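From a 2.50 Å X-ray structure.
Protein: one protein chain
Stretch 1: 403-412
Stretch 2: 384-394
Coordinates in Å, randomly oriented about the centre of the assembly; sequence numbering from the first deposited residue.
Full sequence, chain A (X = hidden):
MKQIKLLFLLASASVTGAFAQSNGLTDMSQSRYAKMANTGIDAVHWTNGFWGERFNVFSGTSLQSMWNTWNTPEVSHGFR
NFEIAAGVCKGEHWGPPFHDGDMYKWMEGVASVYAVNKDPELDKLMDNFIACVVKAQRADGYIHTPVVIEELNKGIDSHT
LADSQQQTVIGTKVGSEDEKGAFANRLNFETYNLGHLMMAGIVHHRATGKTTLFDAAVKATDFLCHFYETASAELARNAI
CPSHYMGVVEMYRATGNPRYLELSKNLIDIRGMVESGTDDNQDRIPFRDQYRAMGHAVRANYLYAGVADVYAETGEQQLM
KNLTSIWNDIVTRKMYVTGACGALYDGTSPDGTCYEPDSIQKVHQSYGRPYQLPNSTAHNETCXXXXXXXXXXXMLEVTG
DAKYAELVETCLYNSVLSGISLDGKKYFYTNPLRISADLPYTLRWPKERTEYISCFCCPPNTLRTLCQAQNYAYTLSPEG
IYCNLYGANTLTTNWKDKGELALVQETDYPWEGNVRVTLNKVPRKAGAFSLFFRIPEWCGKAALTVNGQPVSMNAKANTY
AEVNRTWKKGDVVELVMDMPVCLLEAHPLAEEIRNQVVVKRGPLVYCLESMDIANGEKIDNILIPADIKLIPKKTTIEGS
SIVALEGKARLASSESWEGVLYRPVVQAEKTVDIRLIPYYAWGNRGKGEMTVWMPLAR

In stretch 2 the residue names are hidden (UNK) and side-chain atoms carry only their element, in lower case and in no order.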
ATOM      1  N   LYS A 403      15.065  -0.814  -1.843  1.00 56.07           N
ATOM      2  CA  LYS A 403      14.569   0.019  -0.757  1.00 56.48           C
ATOM      3  C   LYS A 403      13.133   0.502  -1.011  1.00 55.59           C
ATOM      4  O   LYS A 403      12.388   0.736  -0.069  1.00 57.50           O
ATOM      5  CB  LYS A 403      15.511   1.194  -0.492  1.00 57.48           C
ATOM      6  CG  LYS A 403      15.380   2.349  -1.470  1.00 57.43           C
ATOM      7  CD  LYS A 403      16.516   3.334  -1.315  1.00 57.12           C
ATOM      8  CE  LYS A 403      16.273   4.598  -2.123  1.00 57.81           C
ATOM      9  NZ  LYS A 403      16.996   5.739  -1.503  1.00 58.11           N
ATOM     10  N   TYR A 404      12.752   0.652  -2.276  1.00 52.84           N
ATOM     11  CA  TYR A 404      11.374   0.969  -2.608  1.00 51.38           C
ATOM     12  C   TYR A 404      10.464  -0.236  -2.394  1.00 50.78           C
ATOM     13  O   TYR A 404       9.325  -0.078  -1.971  1.00 51.03           O
ATOM     14  CB  TYR A 404      11.264   1.492  -4.045  1.00 51.76           C
ATOM     15  CG  TYR A 404      12.018   2.788  -4.280  1.00 51.43           C
ATOM     16  CD1 TYR A 404      11.641   3.972  -3.614  1.00 50.77           C
ATOM     17  CD2 TYR A 404      13.111   2.837  -5.140  1.00 49.46           C
ATOM     18  CE1 TYR A 404      12.325   5.154  -3.823  1.00 49.98           C
ATOM     19  CE2 TYR A 404      13.800   4.007  -5.337  1.00 49.83           C
ATOM     20  CZ  TYR A 404      13.400   5.158  -4.684  1.00 51.22           C
ATOM     21  OH  TYR A 404      14.083   6.322  -4.888  1.00 53.09           O
ATOM     22  N   ALA A 405      10.966  -1.439  -2.662  1.00 50.80           N
ATOM     23  CA  ALA A 405      10.219  -2.659  -2.333  1.00 51.68           C
ATOM     24  C   ALA A 405       9.885  -2.835  -0.830  1.00 50.95           C
ATOM     25  O   ALA A 405       8.802  -3.351  -0.498  1.00 53.60           O
ATOM     26  CB  ALA A 405      10.931  -3.897  -2.867  1.00 52.49           C
ATOM     27  N   GLU A 406      10.794  -2.419   0.049  1.00 49.25           N
ATOM     28  CA  GLU A 406      10.563  -2.438   1.498  1.00 50.97           C
ATOM     29  C   GLU A 406       9.301  -1.659   1.886  1.00 51.42           C
ATOM     30  O   GLU A 406       8.451  -2.149   2.651  1.00 52.77           O
ATOM     31  CB  GLU A 406      11.777  -1.837   2.220  1.00 52.25           C
ATOM     32  CG  GLU A 406      11.801  -1.966   3.738  1.00 52.72           C
ATOM     33  CD  GLU A 406      11.742  -3.390   4.242  1.00 54.37           C
ATOM     34  OE1 GLU A 406      12.390  -4.280   3.651  1.00 56.31           O
ATOM     35  OE2 GLU A 406      11.041  -3.630   5.244  1.00 57.73           O
ATOM     36  N   LEU A 407       9.164  -0.470   1.312  1.00 51.54           N
ATOM     37  CA  LEU A 407       8.009   0.394   1.559  1.00 51.75           C
ATOM     38  C   LEU A 407       6.705  -0.140   1.029  1.00 51.09           C
ATOM     39  O   LEU A 407       5.661   0.034   1.676  1.00 49.76           O
ATOM     40  CB  LEU A 407       8.292   1.811   1.039  1.00 52.84           C
ATOM     41  CG  LEU A 407       9.160   2.439   2.153  1.00 53.66           C
ATOM     42  CD1 LEU A 407      10.291   3.245   1.612  1.00 56.20           C
ATOM     43  CD2 LEU A 407       8.309   3.265   3.104  1.00 52.56           C
ATOM     44  N   VAL A 408       6.756  -0.785  -0.136  1.00 50.31           N
ATOM     45  CA  VAL A 408       5.586  -1.486  -0.650  1.00 49.16           C
ATOM     46  C   VAL A 408       5.121  -2.502   0.394  1.00 48.72           C
ATOM     47  O   VAL A 408       3.935  -2.562   0.683  1.00 47.73           O
ATOM     48  CB  VAL A 408       5.868  -2.162  -2.024  1.00 49.76           C
ATOM     49  CG1 VAL A 408       4.745  -3.104  -2.431  1.00 48.87           C
ATOM     50  CG2 VAL A 408       6.038  -1.112  -3.110  1.00 49.94           C
ATOM     51  N   GLU A 409       6.048  -3.276   0.974  1.00 49.70           N
ATOM     52  CA  GLU A 409       5.670  -4.332   1.948  1.00 50.92           C
ATOM     53  C   GLU A 409       5.136  -3.735   3.255  1.00 51.09           C
ATOM     54  O   GLU A 409       4.049  -4.130   3.730  1.00 50.45           O
ATOM     55  CB  GLU A 409       6.834  -5.285   2.274  1.00 50.75           C
ATOM     56  CG  GLU A 409       6.426  -6.609   2.941  1.00 50.94           C
ATOM     57  CD  GLU A 409       7.605  -7.555   3.180  1.00 53.52           C
ATOM     58  OE1 GLU A 409       8.544  -7.136   3.901  1.00 57.26           O
ATOM     59  OE2 GLU A 409       7.638  -8.679   2.602  1.00 55.09           O
ATOM     60  N   THR A 410       5.902  -2.803   3.825  1.00 48.93           N
ATOM     61  CA  THR A 410       5.509  -2.106   5.057  1.00 48.50           C
ATOM     62  C   THR A 410       4.093  -1.562   4.944  1.00 47.68           C
ATOM     63  O   THR A 410       3.255  -1.839   5.807  1.00 47.71           O
ATOM     64  CB  THR A 410       6.472  -0.945   5.327  1.00 49.39           C
ATOM     65  OG1 THR A 410       7.805  -1.475   5.311  1.00 49.92           O
ATOM     66  CG2 THR A 410       6.186  -0.218   6.673  1.00 47.85           C
ATOM     67  N   CYS A 411       3.818  -0.863   3.847  1.00 46.21           N
ATOM     68  CA  CYS A 411       2.494  -0.292   3.609  1.00 46.62           C
ATOM     69  C   CYS A 411       1.410  -1.365   3.519  1.00 47.74           C
ATOM     70  O   CYS A 411       0.363  -1.281   4.197  1.00 46.92           O
ATOM     71  CB  CYS A 411       2.503   0.603   2.365  1.00 45.76           C
ATOM     72  SG  CYS A 411       3.385   2.172   2.600  1.00 47.66           S
ATOM     73  N   LEU A 412       1.686  -2.392   2.722  1.00 48.77           N
ATOM     74  CA  LEU A 412       0.707  -3.453   2.492  1.00 51.31           C
ATOM     75  C   LEU A 412       0.226  -4.155   3.763  1.00 50.98           C
ATOM     76  O   LEU A 412      -0.987  -4.245   3.942  1.00 52.20           O
ATOM     77  CB  LEU A 412       1.217  -4.486   1.467  1.00 53.27           C
ATOM     78  CG  LEU A 412       0.257  -5.619   1.042  1.00 54.07           C
ATOM     79  CD1 LEU A 412      -1.063  -5.161   0.436  1.00 54.14           C
ATOM     80  CD2 LEU A 412       0.972  -6.541   0.061  1.00 56.36           C
ATOM     81  N   UNK A 384      -4.413   7.006   1.361  1.00 54.43           N
ATOM     82  CA  UNK A 384      -3.128   7.730   1.361  1.00 51.74           C
ATOM     83  C   UNK A 384      -2.004   6.721   1.493  1.00 49.04           C
ATOM     84  O   UNK A 384      -0.912   6.902   0.918  1.00 46.08           O
ATOM     85  c   UNK A 384      -3.050   8.739   2.518  1.00 49.68           C
ATOM     86  N   UNK A 385      -2.291   5.666   2.260  1.00 46.98           N
ATOM     87  CA  UNK A 385      -1.311   4.640   2.569  1.00 46.98           C
ATOM     88  C   UNK A 385      -1.146   3.739   1.316  1.00 48.09           C
ATOM     89  O   UNK A 385      -0.052   3.363   0.956  1.00 48.32           O
ATOM     90  n   UNK A 385      -2.975   4.210   5.894  1.00 45.22           N
ATOM     91  c   UNK A 385      -2.236   4.780   4.939  1.00 46.16           C
ATOM     92  c   UNK A 385      -1.754   3.868   3.800  1.00 45.99           C
ATOM     93  o   UNK A 385      -1.966   5.977   4.949  1.00 47.26           O
ATOM     94  N   UNK A 386      -2.250   3.478   0.625  1.00 49.01           N
ATOM     95  CA  UNK A 386      -2.248   2.813  -0.683  1.00 48.63           C
ATOM     96  C   UNK A 386      -1.497   3.665  -1.694  1.00 49.17           C
ATOM     97  O   UNK A 386      -0.867   3.143  -2.601  1.00 49.13           O
ATOM     98  c   UNK A 386      -5.880   1.362  -0.576  1.00 47.17           C
ATOM     99  c   UNK A 386      -3.697   2.564  -1.200  1.00 47.75           C
ATOM    100  c   UNK A 386      -3.716   2.107  -2.672  1.00 47.27           C
ATOM    101  c   UNK A 386      -4.406   1.549  -0.296  1.00 47.04           C
ATOM    102  N   UNK A 387      -1.623   4.977  -1.560  1.00 48.25           N
ATOM    103  CA  UNK A 387      -0.910   5.900  -2.421  1.00 47.89           C
ATOM    104  C   UNK A 387       0.590   5.777  -2.255  1.00 47.34           C
ATOM    105  O   UNK A 387       1.310   5.639  -3.234  1.00 47.04           O
ATOM    106  N   UNK A 388       1.054   5.821  -1.010  1.00 47.56           N
ATOM    107  CA  UNK A 388       2.473   5.641  -0.709  1.00 46.81           C
ATOM    108  C   UNK A 388       2.964   4.274  -1.239  1.00 47.60           C
ATOM    109  O   UNK A 388       4.091   4.169  -1.728  1.00 49.32           O
ATOM    110  c   UNK A 388       2.702   5.739   0.790  1.00 44.59           C
ATOM    111  c   UNK A 388       4.168   5.905   1.163  1.00 45.11           C
ATOM    112  o   UNK A 388       4.967   6.548   0.462  1.00 45.83           O
ATOM    113  n   UNK A 388       4.525   5.357   2.316  1.00 45.62           N
ATOM    114  N   UNK A 389       2.118   3.251  -1.157  1.00 46.88           N
ATOM    115  CA  UNK A 389       2.456   1.923  -1.649  1.00 48.75           C
ATOM    116  C   UNK A 389       2.672   1.904  -3.178  1.00 48.99           C
ATOM    117  O   UNK A 389       3.676   1.404  -3.658  1.00 47.98           O
ATOM    118  c   UNK A 389       1.586  -0.461  -1.749  1.00 52.81           C
ATOM    119  c   UNK A 389       0.615  -2.827  -2.637  1.00 55.54           C
ATOM    120  s   UNK A 389       0.196  -1.552  -1.477  1.00 53.79           S
ATOM    121  c   UNK A 389       1.339   0.958  -1.281  1.00 50.51           C
ATOM    122  N   UNK A 390       1.705   2.453  -3.910  1.00 50.14           N
ATOM    123  CA  UNK A 390       1.752   2.567  -5.356  1.00 50.46           C
ATOM    124  C   UNK A 390       2.847   3.545  -5.845  1.00 49.78           C
ATOM    125  O   UNK A 390       3.450   3.309  -6.875  1.00 47.48           O
ATOM    126  c   UNK A 390      -2.089   2.972  -6.081  1.00 55.40           C
ATOM    127  c   UNK A 390      -0.826   0.871  -6.493  1.00 54.85           C
ATOM    128  c   UNK A 390       0.404   3.005  -5.885  1.00 51.67           C
ATOM    129  c   UNK A 390      -0.851   2.151  -5.691  1.00 53.66           C
ATOM    130  N   UNK A 391       3.102   4.634  -5.117  1.00 49.66           N
ATOM    131  CA  UNK A 391       4.284   5.480  -5.387  1.00 48.87           C
ATOM    132  C   UNK A 391       5.543   4.607  -5.317  1.00 49.06           C
ATOM    133  O   UNK A 391       6.331   4.555  -6.265  1.00 49.48           O
ATOM    134  c   UNK A 391       4.354   6.671  -4.409  1.00 48.41           C
ATOM    135  c   UNK A 391       7.840   9.261  -4.779  1.00 48.88           C
ATOM    136  c   UNK A 391       7.283   8.696  -5.903  1.00 47.57           C
ATOM    137  c   UNK A 391       6.167   7.858  -5.792  1.00 48.47           C
ATOM    138  c   UNK A 391       5.588   7.565  -4.550  1.00 48.42           C
ATOM    139  c   UNK A 391       7.260   9.014  -3.533  1.00 49.53           C
ATOM    140  c   UNK A 391       6.137   8.172  -3.424  1.00 48.67           C
ATOM    141  N   UNK A 392       5.687   3.854  -4.235  1.00 47.97           N
ATOM    142  CA  UNK A 392       6.917   3.108  -4.048  1.00 48.92           C
ATOM    143  C   UNK A 392       7.084   1.979  -5.070  1.00 48.27           C
ATOM    144  O   UNK A 392       8.204   1.590  -5.419  1.00 46.69           O
ATOM    145  o   UNK A 392       8.762   3.633  -1.419  1.00 48.44           O
ATOM    146  n   UNK A 392       6.700   4.445  -1.185  1.00 50.44           N
ATOM    147  c   UNK A 392       7.567   3.588  -1.680  1.00 48.70           C
ATOM    148  c   UNK A 392       7.016   2.571  -2.625  1.00 48.10           C
ATOM    149  N   UNK A 393       5.960   1.452  -5.532  1.00 48.07           N
ATOM    150  CA  UNK A 393       5.999   0.407  -6.508  1.00 48.02           C
ATOM    151  C   UNK A 393       6.523   0.947  -7.835  1.00 47.64           C
ATOM    152  O   UNK A 393       7.339   0.303  -8.440  1.00 47.69           O
ATOM    153  c   UNK A 393       5.765  -3.315  -6.247  1.00 49.92           C
ATOM    154  n   UNK A 393       4.559  -2.584  -9.509  1.00 50.42           N
ATOM    155  c   UNK A 393       6.028  -5.333  -7.557  1.00 48.71           C
ATOM    156  c   UNK A 393       5.499  -4.738  -8.667  1.00 47.38           C
ATOM    157  c   UNK A 393       4.332  -1.360  -8.938  1.00 48.23           C
ATOM    158  c   UNK A 393       4.646  -0.251  -6.667  1.00 47.27           C
ATOM    159  c   UNK A 393       5.100  -3.420  -8.563  1.00 48.18           C
ATOM    160  c   UNK A 393       6.155  -4.647  -6.347  1.00 48.45           C
ATOM    161  c   UNK A 393       5.224  -2.686  -7.372  1.00 47.84           C
ATOM    162  c   UNK A 393       4.708  -1.381  -7.624  1.00 47.81           C
ATOM    163  N   UNK A 394       6.074   2.126  -8.258  1.00 48.90           N
ATOM    164  CA  UNK A 394       6.577   2.760  -9.478  1.00 49.57           C
ATOM    165  C   UNK A 394       8.061   3.092  -9.346  1.00 50.41           C
ATOM    166  O   UNK A 394       8.861   2.832 -10.262  1.00 50.31           O
ATOM    167  n   UNK A 394       2.273   3.047 -10.716  1.00 55.05           N
ATOM    168  n   UNK A 394       1.337   1.301  -9.496  1.00 56.31           N
ATOM    169  c   UNK A 394       4.580   3.839 -10.660  1.00 52.88           C
ATOM    170  c   UNK A 394       5.812   4.025  -9.793  1.00 50.88           C
ATOM    171  n   UNK A 394       0.210   2.239 -11.260  1.00 58.07           N
ATOM    172  c   UNK A 394       3.501   3.081  -9.952  1.00 54.19           C
ATOM    173  c   UNK A 394       1.283   2.191 -10.488  1.00 55.93           C
TER

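Position 384 carries one side-chain carbon, out of reach of the other helix; it is Ala384. At 385 there are two carbons, the second bearing one oxygen and one nitrogen. The end of this side chain leads away from stretch 1; the residue's closest atom to that helix is its backbone O, 4.0 Å from Cys411 SG. A planar amide on a short stem, it is Asn385. Position 386 has four carbons, forked at the first with one arm two carbons long, and its CA-to-CB bond points away from the partner helix: Ile386. Position 387 has no side-chain atom and is Gly387; a CB there would be crowded by Ala384 O.

Position 388 again shows two carbons ending in one oxygen and one nitrogen. Its end comes nearer to stretch 1 than its CB direction suggests, bringing the nitrogen to 3.4 Å from Cys411 SG. This is Asn388. At 389 the side chain is unbranched: two carbons, a sulfur and a terminal carbon. Its CB is 3.8 Å from Cys411 CB, while the terminal carbon sits 4.1 Å from Val408 CG1 and 4.2 Å from Leu412 CD1. It can only be Met389. Extended, with all three chi angles t, it reaches across the partner helix.

Position 390 has four carbons forked at the second, its CA-to-CB bond directed away: Leu390. Position 391 has one carbon and a six-carbon ring without a hydroxyl, and makes no close contact with stretch 1, hence Phe391. Position 392 has two carbons with one oxygen and one nitrogen on the second, and its CA-to-CB bond points toward stretch 1. The oxygen packs 3.1 Å from Leu407 CB and lies at the edge of the Tyr404 ring, 3.6 Å from Tyr404 CD1. It is Asn392. Its ND2 donates a nearly linear hydrogen bond to Asn388 O (2.7 Å), anchoring the amide to its own helix.

Position 393 bears one carbon and fused five- and six-membered rings holding eight carbons and one nitrogen. Val408 CG2 meets the edge of this ring system, 3.8 Å from a ring carbon. It is Trp393, and that carbon is CE3. At 394, three carbons, a nitrogen and a carbon carrying two further nitrogens form a chain ending in a guanidinium; its CA-to-CB bond points away and no atom of it comes near stretch 1: Arg394.

The two helices run nearly antiparallel, their axes approaching to 8.1 Å and burying 523 Å² in total. No hydrogen bond joins them; packing makes the contact. Val408 is central: Val408 CA is 4.7 Å from Met389 CA, and Val408 CG2 is 3.5 Å from both Met389 O and Trp393 N. Close backbone approach also marks Tyr404, whose CB lies 3.4 Å from Asn392 O.

Stretch 2 384-394: ANIGNMLFNWR
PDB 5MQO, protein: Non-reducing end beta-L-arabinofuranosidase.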